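Local coordinates for protein aldo-keto Reductase, OXIDOREDUCTASE (Salmonella typhimurium, PDB 5T79) that binds NADPH and probably works as an aldo-keto reductase, a TIM-barrel oxidoreductase studied for the conversion of 3-hydroxybutanal to 1,3-butanediol, at residues Arg273-Leu277 with Ser278-Leu282; Pro223-Gly226 with Gly227-Thr230; Gly309-Ala312 with Asn313-Phe316; Leu49-Ala52 with Phe53-Ile57. All coordinates share one frame; numbering follows the deposited sequence.

Contact 1. Residues Arg273-Leu277 with Ser278-Leu282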
loop_
_atom_site.group_PDB
_atom_site.type_symbol
_atom_site.label_atom_id
_atom_site.label_comp_id
_atom_site.label_asym_id
_atom_site.label_seq_id
_atom_site.Cartn_x
_atom_site.Cartn_y
_atom_site.Cartn_z
ATOM N N ARG A 273 25.297 -6.731 5.834
ATOM C CA ARG A 273 24.686 -5.612 6.544
ATOM C C ARG A 273 24.062 -6.052 7.893
ATOM O O ARG A 273 23.657 -5.204 8.680
ATOM C CB ARG A 273 23.625 -4.952 5.655
ATOM C CG ARG A 273 24.205 -4.224 4.433
ATOM C CD ARG A 273 23.110 -3.721 3.490
ATOM N NE ARG A 273 22.048 -2.983 4.187
ATOM C CZ ARG A 273 22.084 -1.682 4.463
ATOM N NH1 ARG A 273 23.138 -0.949 4.115
ATOM N NH2 ARG A 273 21.074 -1.108 5.101
ATOM N N GLY A 274 24.012 -7.355 8.155
ATOM C CA GLY A 274 23.429 -7.897 9.382
ATOM C C GLY A 274 21.915 -7.881 9.392
ATOM O O GLY A 274 21.297 -7.668 10.437
ATOM N N GLN A 275 21.282 -8.100 8.231
ATOM C CA GLN A 275 19.818 -8.111 8.191
ATOM C C GLN A 275 19.330 -9.124 7.159
ATOM O O GLN A 275 20.131 -9.657 6.373
ATOM C CB GLN A 275 19.254 -6.694 7.926
ATOM C CG GLN A 275 19.540 -6.126 6.527
ATOM C CD GLN A 275 19.184 -4.669 6.330
ATOM O OE1 GLN A 275 19.652 -4.035 5.382
ATOM N NE2 GLN A 275 18.319 -4.101 7.176
ATOM N N LYS A 276 18.025 -9.423 7.200
ATOM C CA LYS A 276 17.388 -10.327 6.249
ATOM C C LYS A 276 17.256 -9.622 4.913
ATOM O O LYS A 276 17.226 -8.381 4.875
ATOM C CB LYS A 276 15.998 -10.755 6.752
ATOM C CG LYS A 276 16.017 -11.554 8.050
ATOM C CD LYS A 276 14.598 -11.811 8.538
ATOM C CE LYS A 276 14.538 -12.898 9.580
ATOM N NZ LYS A 276 13.184 -13.517 9.637
ATOM N N LEU A 277 17.145 -10.387 3.825
ATOM C CA LEU A 277 16.951 -9.773 2.516
ATOM C C LEU A 277 15.683 -8.914 2.523
ATOM O O LEU A 277 15.697 -7.813 1.960
ATOM C CB LEU A 277 16.872 -10.828 1.385
ATOM C CG LEU A 277 16.517 -10.293 -0.021
ATOM C CD1 LEU A 277 17.508 -9.219 -0.486
ATOM C CD2 LEU A 277 16.460 -11.418 -1.035
ATOM N N SER A 278 14.588 -9.420 3.145
ATOM C CA SER A 278 13.313 -8.694 3.190
ATOM C C SER A 278 13.501 -7.307 3.802
ATOM O O SER A 278 12.989 -6.311 3.278
ATOM C CB SER A 278 12.281 -9.491 3.990
ATOM O OG SER A 278 12.683 -9.642 5.344
ATOM N N GLN A 279 14.296 -7.234 4.883
ATOM C CA GLN A 279 14.555 -5.979 5.596
ATOM C C GLN A 279 15.355 -5.016 4.725
ATOM O O GLN A 279 15.008 -3.846 4.651
ATOM C CB GLN A 279 15.267 -6.269 6.906
ATOM C CG GLN A 279 14.364 -7.043 7.863
ATOM C CD GLN A 279 15.096 -7.466 9.110
ATOM O OE1 GLN A 279 16.222 -7.994 9.063
ATOM N NE2 GLN A 279 14.459 -7.262 10.247
ATOM N N MET A 280 16.380 -5.514 4.026
ATOM C CA MET A 280 17.150 -4.668 3.121
ATOM C C MET A 280 16.280 -4.173 1.957
ATOM O O MET A 280 16.411 -3.023 1.561
ATOM C CB MET A 280 18.374 -5.410 2.575
ATOM C CG MET A 280 19.325 -4.480 1.848
ATOM S SD MET A 280 20.727 -5.304 1.084
ATOM C CE MET A 280 19.985 -5.990 -0.436
ATOM N N ALA A 281 15.407 -5.038 1.409
ATOM C CA ALA A 281 14.572 -4.690 0.266
ATOM C C ALA A 281 13.587 -3.564 0.620
ATOM O O ALA A 281 13.406 -2.644 -0.182
ATOM C CB ALA A 281 13.838 -5.925 -0.253
ATOM N N LEU A 282 13.004 -3.596 1.838
ATOM C CA LEU A 282 12.087 -2.536 2.307
ATOM C C LEU A 282 12.839 -1.233 2.541
ATOM O O LEU A 282 12.386 -0.159 2.138
ATOM C CB LEU A 282 11.366 -2.955 3.614
ATOM C CG LEU A 282 10.520 -4.215 3.570
ATOM C CD1 LEU A 282 9.871 -4.463 4.923
ATOM C CD2 LEU A 282 9.425 -4.125 2.470
#
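Gln279 folds its side chain back from the first turn of helix 277-285 to Lys276, the N-cap residue, and takes up the N-H of that residue: OE1 accepts from the backbone N of Lys276 at 3.0 Å, nearly straight at 170° and on a lone pair in the carbonyl plane. With CG beside its own backbone N (chi1 -66°) and the chain extended beyond, the amide of Gln279 also lies against the CB of Gln275, while its NE2 bonds to the carbonyl of Asp306. Lys276 leads its amine away to a salt bridge with Asp306. Backbone bonds from Met280 N to Lys276 O and from Ala281 N to Leu277 O begin the regular ladder.

Gln275 has CG wedged between backbone N and carbonyl carbon (chi1 68°), and this sends its amide over Met280, where Gln275 OE1 sits 3.4 Å from Met280 CB. The same oxygen is gripped side-on by Arg273, through NE at 2.9 Å and, less straight, NH2 at 3.3 Å; Arg273 NH1 bonds to Arg315 O and forms a salt bridge with Glu320. Arg273 CD lies 3.7 Å from Met280 SD, and Leu277 CD1 also meets the methionine CE. In this short link between consecutive helices, a Schellman motif at Gly274 closes helix 257-272, and helix 277-285 starts almost at once, Gln279 providing one half of a capping box.

Contact 2. Residues Pro223-Gly226 with Gly227-Thr230. With NDP (NADPH dihydro-nicotinamide-adenine-dinucleotide phosphate), chain E.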
loop_
_atom_site.group_PDB
_atom_site.type_symbol
_atom_site.label_atom_id
_atom_site.label_comp_id
_atom_site.label_asym_id
_atom_site.label_seq_id
_atom_site.Cartn_x
_atom_site.Cartn_y
_atom_site.Cartn_z
ATOM N N PRO A 223 6.611 -4.250 -2.393
ATOM C CA PRO A 223 8.027 -3.864 -2.179
ATOM C C PRO A 223 8.978 -5.051 -2.043
ATOM O O PRO A 223 10.199 -4.866 -2.068
ATOM C CB PRO A 223 7.964 -3.076 -0.878
ATOM C CG PRO A 223 6.850 -3.755 -0.099
ATOM C CD PRO A 223 5.808 -3.973 -1.174
ATOM N N LEU A 224 8.417 -6.274 -1.893
ATOM C CA LEU A 224 9.206 -7.503 -1.822
ATOM C C LEU A 224 8.984 -8.314 -3.098
ATOM O O LEU A 224 9.293 -9.508 -3.135
ATOM C CB LEU A 224 8.870 -8.336 -0.557
ATOM C CG LEU A 224 9.138 -7.647 0.794
ATOM C CD1 LEU A 224 8.775 -8.559 1.961
ATOM C CD2 LEU A 224 10.593 -7.219 0.923
ATOM N N ALA A 225 8.487 -7.648 -4.167
ATOM C CA ALA A 225 8.202 -8.269 -5.476
ATOM C C ALA A 225 7.357 -9.555 -5.288
ATOM O O ALA A 225 7.690 -10.621 -5.824
ATOM C CB ALA A 225 9.509 -8.564 -6.231
ATOM N N GLY A 226 6.308 -9.429 -4.462
ATOM C CA GLY A 226 5.369 -10.501 -4.136
ATOM C C GLY A 226 5.954 -11.639 -3.320
ATOM O O GLY A 226 5.430 -12.755 -3.345
ATOM N N GLY A 227 7.043 -11.364 -2.607
ATOM C CA GLY A 227 7.717 -12.364 -1.794
ATOM C C GLY A 227 9.006 -12.903 -2.390
ATOM O O GLY A 227 9.691 -13.684 -1.728
ATOM N N GLN A 228 9.369 -12.505 -3.637
ATOM C CA GLN A 228 10.643 -12.957 -4.241
ATOM C C GLN A 228 11.851 -12.441 -3.454
ATOM O O GLN A 228 12.837 -13.165 -3.255
ATOM C CB GLN A 228 10.767 -12.480 -5.693
ATOM C CG GLN A 228 9.881 -13.267 -6.665
ATOM C CD GLN A 228 9.973 -12.764 -8.087
ATOM O OE1 GLN A 228 10.618 -11.752 -8.390
ATOM N NE2 GLN A 228 9.325 -13.474 -9.003
ATOM N N LEU A 229 11.751 -11.198 -2.966
ATOM C CA LEU A 229 12.838 -10.540 -2.237
ATOM C C LEU A 229 12.796 -10.904 -0.744
ATOM O O LEU A 229 12.739 -10.032 0.128
ATOM C CB LEU A 229 12.769 -9.010 -2.472
ATOM C CG LEU A 229 13.121 -8.547 -3.903
ATOM C CD1 LEU A 229 12.568 -7.166 -4.182
ATOM C CD2 LEU A 229 14.635 -8.569 -4.141
ATOM N N THR A 230 12.784 -12.221 -0.462
ATOM C CA THR A 230 12.736 -12.796 0.889
ATOM C C THR A 230 13.571 -14.078 0.922
ATOM O O THR A 230 14.298 -14.372 -0.039
ATOM C CB THR A 230 11.272 -13.101 1.335
ATOM O OG1 THR A 230 10.779 -14.236 0.617
ATOM C CG2 THR A 230 10.317 -11.920 1.171
HETATM P PA NDP E . 5.001 -7.924 -0.403
HETATM O O1A NDP E . 5.428 -7.231 0.856
HETATM O O2A NDP E . 5.606 -7.718 -1.718
HETATM O O5B NDP E . 5.000 -9.523 -0.220
HETATM C C5B NDP E . 4.095 -10.005 0.793
HETATM C C4B NDP E . 4.142 -11.504 0.896
HETATM O O4B NDP E . 5.519 -11.941 0.936
HETATM C C3B NDP E . 3.476 -12.050 2.158
HETATM O O3B NDP E . 2.117 -12.390 1.895
HETATM C C2B NDP E . 4.340 -13.250 2.523
HETATM O O2B NDP E . 3.899 -14.441 1.836
HETATM C C1B NDP E . 5.721 -12.851 1.999
HETATM N N9A NDP E . 6.590 -12.218 2.987
HETATM C C8A NDP E . 6.493 -10.953 3.503
HETATM N N7A NDP E . 7.429 -10.657 4.373
HETATM C C5A NDP E . 8.192 -11.813 4.440
HETATM C C6A NDP E . 9.301 -12.175 5.231
HETATM N N6A NDP E . 9.947 -11.329 6.041
HETATM N N1A NDP E . 9.767 -13.439 5.114
HETATM C C2A NDP E . 9.194 -14.260 4.227
HETATM N N3A NDP E . 8.162 -14.023 3.412
HETATM C C4A NDP E . 7.690 -12.780 3.583
HETATM O O3 NDP E . 3.509 -7.384 -0.446
HETATM P PN NDP E . 2.432 -7.680 -1.590
HETATM O O1N NDP E . 1.644 -8.746 -0.921
HETATM O O2N NDP E . 3.051 -7.936 -2.956
HETATM O O5D NDP E . 1.542 -6.351 -1.877
HETATM C C5D NDP E . 1.649 -5.280 -0.900
HETATM C C4D NDP E . 0.314 -4.602 -0.694
HETATM O O4D NDP E . 0.090 -3.675 -1.774
HETATM C C3D NDP E . -0.913 -5.495 -0.679
HETATM O O3D NDP E . -1.083 -6.092 0.597
HETATM C C2D NDP E . -2.029 -4.540 -1.127
HETATM O O2D NDP E . -2.713 -3.798 -0.118
HETATM C C1D NDP E . -1.285 -3.612 -2.092
HETATM N N1N NDP E . -1.406 -4.011 -3.508
HETATM C C2N NDP E . -1.971 -3.075 -4.373
HETATM C C3N NDP E . -2.135 -3.308 -5.687
HETATM C C7N NDP E . -2.480 -2.158 -6.594
HETATM O O7N NDP E . -2.679 -2.454 -7.782
HETATM N N7N NDP E . -2.608 -0.911 -6.137
HETATM C C4N NDP E . -1.927 -4.698 -6.228
HETATM C C5N NDP E . -1.091 -5.531 -5.317
HETATM C C6N NDP E . -0.881 -5.217 -4.054
HETATM P P2B NDP E . 3.687 -15.937 2.434
HETATM O O1X NDP E . 2.305 -16.476 2.391
HETATM O O2X NDP E . 4.665 -16.726 1.575
HETATM O O3X NDP E . 4.273 -15.869 3.840
#
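Leu224 and Thr230 meet through CD1 of the leucine and CG2 of the threonine, 3.8 Å apart, and both lie against the adenine of NADPH: Leu224 CD1 is 3.5 Å from N7A, and Thr230 CG2 is 3.7 Å from C4A. The alpha carbon of Gly227 rests near the ribose oxygen O4B. Beside these carbon contacts, two backbone N-H groups turn to the same phosphate oxygen, O2A: Leu224 N donates at 3.2 Å, and Gly226 N adds a weak bond at 3.3 Å.

The second shell is the turn that holds these groups. Leu224 O accepts from Leu229 N, at 3.0 Å and 171°, and from Gly227 N; the two donors arrive from opposite faces of the carbonyl plane, pinning the chain across the bend. A run of positive phi at Ala225, Gly226 and Gly227 curls the backbone, and Gly227, at phi 104°, takes backbone angles that suit glycine. Thr230 OG1, set between its backbone N and carbonyl carbon (chi1 72°), donates to Gly227 O at 2.6 Å. Ala225 CB packs 3.9 Å from Leu229 CD1.

Farther out, Leu224 and Leu229 rest on Ala281 of helix 277-285, Leu229 reaches Leu266 of helix 257-272, and the whole loop follows strand 217-220 of the barrel.

Contact 3. Residues Gly309-Ala312 with Asn313-Phe316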
loop_
_atom_site.group_PDB
_atom_site.type_symbol
_atom_site.label_atom_id
_atom_site.label_comp_id
_atom_site.label_asym_id
_atom_site.label_seq_id
_atom_site.Cartn_x
_atom_site.Cartn_y
_atom_site.Cartn_z
ATOM N N GLY A 309 11.558 -4.128 12.008
ATOM C CA GLY A 309 12.991 -4.277 12.307
ATOM C C GLY A 309 13.936 -3.660 11.280
ATOM O O GLY A 309 15.114 -3.442 11.567
ATOM N N MET A 310 13.423 -3.355 10.073
ATOM C CA MET A 310 14.170 -2.712 8.982
ATOM C C MET A 310 14.565 -1.261 9.370
ATOM O O MET A 310 15.595 -0.768 8.903
ATOM C CB MET A 310 13.292 -2.755 7.713
ATOM C CG MET A 310 13.625 -1.773 6.616
ATOM S SD MET A 310 13.140 -0.035 6.802
ATOM C CE MET A 310 11.644 0.066 5.945
ATOM N N LEU A 311 13.733 -0.572 10.171
ATOM C CA LEU A 311 13.958 0.824 10.555
ATOM C C LEU A 311 15.292 1.041 11.288
ATOM O O LEU A 311 15.845 2.128 11.195
ATOM C CB LEU A 311 12.808 1.355 11.402
ATOM C CG LEU A 311 11.421 1.378 10.729
ATOM C CD1 LEU A 311 10.351 1.827 11.717
ATOM C CD2 LEU A 311 11.415 2.264 9.471
ATOM N N ALA A 312 15.817 0.013 11.973
ATOM C CA ALA A 312 17.079 0.075 12.713
ATOM C C ALA A 312 18.317 0.023 11.799
ATOM O O ALA A 312 19.437 0.267 12.268
ATOM C CB ALA A 312 17.139 -1.086 13.698
ATOM N N ASN A 313 18.138 -0.328 10.513
ATOM C CA ASN A 313 19.272 -0.511 9.614
ATOM C C ASN A 313 18.845 -0.233 8.170
ATOM O O ASN A 313 18.781 -1.156 7.366
ATOM C CB ASN A 313 19.760 -1.971 9.800
ATOM C CG ASN A 313 21.034 -2.376 9.116
ATOM O OD1 ASN A 313 21.721 -1.583 8.471
ATOM N ND2 ASN A 313 21.376 -3.641 9.263
ATOM N N ARG A 314 18.538 1.037 7.840
ATOM C CA ARG A 314 18.043 1.362 6.496
ATOM C C ARG A 314 18.878 2.422 5.744
ATOM O O ARG A 314 18.398 3.024 4.779
ATOM C CB ARG A 314 16.563 1.772 6.550
ATOM C CG ARG A 314 16.227 3.036 7.329
ATOM C CD ARG A 314 14.746 3.303 7.161
ATOM N NE ARG A 314 14.381 4.589 7.748
ATOM C CZ ARG A 314 14.311 5.722 7.064
ATOM N NH1 ARG A 314 14.545 5.734 5.756
ATOM N NH2 ARG A 314 14.003 6.855 7.680
ATOM N N ARG A 315 20.149 2.583 6.130
ATOM C CA ARG A 315 21.036 3.513 5.436
ATOM C C ARG A 315 21.857 2.759 4.414
ATOM O O ARG A 315 22.312 1.643 4.690
ATOM C CB ARG A 315 21.958 4.259 6.419
ATOM C CG ARG A 315 21.250 5.343 7.216
ATOM C CD ARG A 315 22.201 6.035 8.184
ATOM N NE ARG A 315 21.489 6.825 9.193
ATOM C CZ ARG A 315 21.180 8.112 9.067
ATOM N NH1 ARG A 315 21.514 8.779 7.968
ATOM N NH2 ARG A 315 20.533 8.744 10.038
ATOM N N PHE A 316 22.056 3.374 3.240
ATOM C CA PHE A 316 22.864 2.822 2.152
ATOM C C PHE A 316 23.906 3.827 1.701
ATOM O O PHE A 316 23.582 5.011 1.550
ATOM C CB PHE A 316 21.979 2.446 0.957
ATOM C CG PHE A 316 21.017 1.326 1.248
ATOM C CD1 PHE A 316 19.774 1.585 1.807
ATOM C CD2 PHE A 316 21.341 0.011 0.934
ATOM C CE1 PHE A 316 18.885 0.549 2.076
ATOM C CE2 PHE A 316 20.437 -1.025 1.193
ATOM C CZ PHE A 316 19.214 -0.744 1.749
HETATM O O HOH W 1 18.971 3.012 9.915
HETATM O O HOH W 2 15.177 4.604 10.471
#
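Asn313 donates its backbone N to Met310 O at 3.0 Å, a fairly straight i to i+3 bond (163°) that comes from above the carbonyl plane and ends the helically twisted residues 309-312. At Asn313 the chain leaves helical geometry, and its side chain, CG anti to the backbone N (chi1 -172°), leads away to Arg273, whose carbonyl O accepts from ND2.

Arg314 carries the side-chain contact. Its CG stands between backbone N and carbonyl carbon (chi1 64°), which brings the extended chain back over the turn: CB approaches Met310 O, and CD lies 3.7 Å from Met310 SD, the two chains passing at a slant. Leu311 runs beside the arginine in the same direction, with CD2 4.1 Å from NE. One water donates to Leu311 O (its O 2.7 Å away) and accepts from Arg314 NE (2.8 Å); another accepts from Arg314 N and gives a weak bond to the same carbonyl. Arg314 NH2 forms a salt bridge with Glu14.

Phe316 packs on Met280 of helix 277-285, Met310 and Arg314 on Ala283 of the same helix, and Met310 also meets Ile28 of strand 24-31. The loop thus joins helix 301-308 to helix 318-329 while packing on helix 277-285 and strand 24-31.

Contact 4. Residues Leu49-Ala52 with Phe53-Ile57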
loop_
_atom_site.group_PDB
_atom_site.type_symbol
_atom_site.label_atom_id
_atom_site.label_comp_id
_atom_site.label_asym_id
_atom_site.label_seq_id
_atom_site.Cartn_x
_atom_site.Cartn_y
_atom_site.Cartn_z
ATOM N N LEU A 49 -3.556 -7.931 12.259
ATOM C CA LEU A 49 -3.990 -6.558 12.516
ATOM C C LEU A 49 -3.578 -6.080 13.925
ATOM O O LEU A 49 -3.111 -4.960 14.067
ATOM C CB LEU A 49 -5.510 -6.409 12.334
ATOM C CG LEU A 49 -6.032 -6.614 10.911
ATOM C CD1 LEU A 49 -7.553 -6.532 10.879
ATOM C CD2 LEU A 49 -5.405 -5.620 9.943
ATOM N N GLN A 50 -3.744 -6.921 14.954
ATOM C CA GLN A 50 -3.387 -6.522 16.318
ATOM C C GLN A 50 -1.873 -6.334 16.448
ATOM O O GLN A 50 -1.437 -5.377 17.094
ATOM C CB GLN A 50 -3.896 -7.563 17.338
ATOM C CG GLN A 50 -5.428 -7.530 17.480
ATOM C CD GLN A 50 -5.916 -8.516 18.517
ATOM O OE1 GLN A 50 -5.139 -9.057 19.281
ATOM N NE2 GLN A 50 -7.220 -8.720 18.616
ATOM N N ARG A 51 -1.070 -7.239 15.845
ATOM C CA ARG A 51 0.397 -7.090 15.956
ATOM C C ARG A 51 0.862 -5.813 15.231
ATOM O O ARG A 51 1.710 -5.069 15.759
ATOM C CB ARG A 51 1.138 -8.318 15.407
ATOM C CG ARG A 51 2.670 -8.316 15.723
ATOM C CD ARG A 51 2.913 -8.367 17.234
ATOM N NE ARG A 51 4.332 -8.411 17.581
ATOM C CZ ARG A 51 4.931 -7.594 18.445
ATOM N NH1 ARG A 51 4.244 -6.625 19.042
ATOM N NH2 ARG A 51 6.220 -7.737 18.717
ATOM N N ALA A 52 0.265 -5.535 14.054
ATOM C CA ALA A 52 0.605 -4.345 13.271
ATOM C C ALA A 52 0.355 -3.065 14.090
ATOM O O ALA A 52 1.274 -2.257 14.236
ATOM C CB ALA A 52 -0.196 -4.310 11.975
ATOM N N PHE A 53 -0.866 -2.893 14.645
ATOM C CA PHE A 53 -1.200 -1.686 15.422
ATOM C C PHE A 53 -0.353 -1.591 16.686
ATOM O O PHE A 53 0.083 -0.496 17.013
ATOM C CB PHE A 53 -2.693 -1.637 15.758
ATOM C CG PHE A 53 -3.176 -0.309 16.314
ATOM C CD1 PHE A 53 -2.885 0.887 15.662
ATOM C CD2 PHE A 53 -3.976 -0.263 17.453
ATOM C CE1 PHE A 53 -3.367 2.111 16.165
ATOM C CE2 PHE A 53 -4.441 0.962 17.959
ATOM C CZ PHE A 53 -4.149 2.132 17.299
ATOM N N ASP A 54 -0.052 -2.735 17.357
ATOM C CA ASP A 54 0.835 -2.762 18.542
ATOM C C ASP A 54 2.257 -2.281 18.200
ATOM O O ASP A 54 2.948 -1.759 19.079
ATOM C CB ASP A 54 0.909 -4.173 19.168
ATOM C CG ASP A 54 -0.338 -4.583 19.959
ATOM O OD1 ASP A 54 -1.223 -3.715 20.182
ATOM O OD2 ASP A 54 -0.439 -5.764 20.330
ATOM N N LEU A 55 2.691 -2.451 16.942
ATOM C CA LEU A 55 4.022 -1.992 16.499
ATOM C C LEU A 55 3.967 -0.581 15.869
ATOM O O LEU A 55 4.972 -0.100 15.338
ATOM C CB LEU A 55 4.629 -3.012 15.512
ATOM C CG LEU A 55 5.043 -4.348 16.147
ATOM C CD1 LEU A 55 5.375 -5.403 15.064
ATOM C CD2 LEU A 55 6.209 -4.162 17.100
ATOM N N GLY A 56 2.808 0.070 15.954
ATOM C CA GLY A 56 2.621 1.433 15.454
ATOM C C GLY A 56 2.181 1.582 14.015
ATOM O O GLY A 56 2.154 2.700 13.488
ATOM N N ILE A 57 1.808 0.476 13.370
ATOM C CA ILE A 57 1.291 0.537 12.001
ATOM C C ILE A 57 -0.170 1.003 12.084
ATOM O O ILE A 57 -1.031 0.267 12.538
ATOM C CB ILE A 57 1.466 -0.809 11.245
ATOM C CG1 ILE A 57 2.953 -1.166 11.085
ATOM C CG2 ILE A 57 0.743 -0.763 9.893
ATOM C CD1 ILE A 57 3.200 -2.616 10.564
#
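Ala52 and Ile57 meet CB to CB at 3.9 Å, the isoleucine being brought back against the last turn of helix 42-54 after the chain has turned at Gly56. Ile57 CG1 lies beside its own backbone N (chi1 -63°), which directs CD1 to within 4.0 Å of the alanine methyl.

A charged group takes part by way of carbon. Arg51 sets off anti to its backbone N and then bends at chi2 (63°), so that the guanidinium swings alongside Leu55; CD2 of the leucine lies over one face, 3.7 Å from NH1, while Asp54 CB stands at the edge near the plane. The guanidinium's own charge is met by Glu305, in a salt bridge through NE. Asp54 instead turns its OD1 to Tyr3 and to the backbone of Asp6.

Backbone hydrogen bonds supply the frame. Phe53 N to Leu49 O and Asp54 N to Gln50 O are regular helical bonds, at 3.1 and 3.0 Å. At Leu55 the pattern frays into two weak bonds, to Arg51 O and Ala52 O. Ile57 N then reaches back to Ala52 O at 2.9 Å, and Gly56 N bonds to Phe53 O at 3.0 Å. With Gly56 at positive phi as the C-prime residue, this is a Schellman motif, here ending the helix of the beta-alpha-beta unit formed by strand 24-31, helix 42-54 and strand 59-61 in a TIM barrel.

Overall arrangement
Along the chain the order is contact 4, contact 2, contact 1, contact 3, all within one aldo-keto reductase barrel. Contact 4 ends helix 42-54 early in the fold and lies about 20 Å from contact 1, centre to centre, without touching it. The other three lie later in the chain; contacts 1 and 2 touch NADPH, contact 3 does not. Contacts 1 and 2 have centres about 11 Å apart and pack through Leu224 against helix 277-285. Contacts 1 and 3 are closer, about 8 Å between centres, and share polar links between Arg273 and residues 313-315. Contact 1 thus touches both contact 2, at the cofactor, and contact 3, in the loop before helix 318-329.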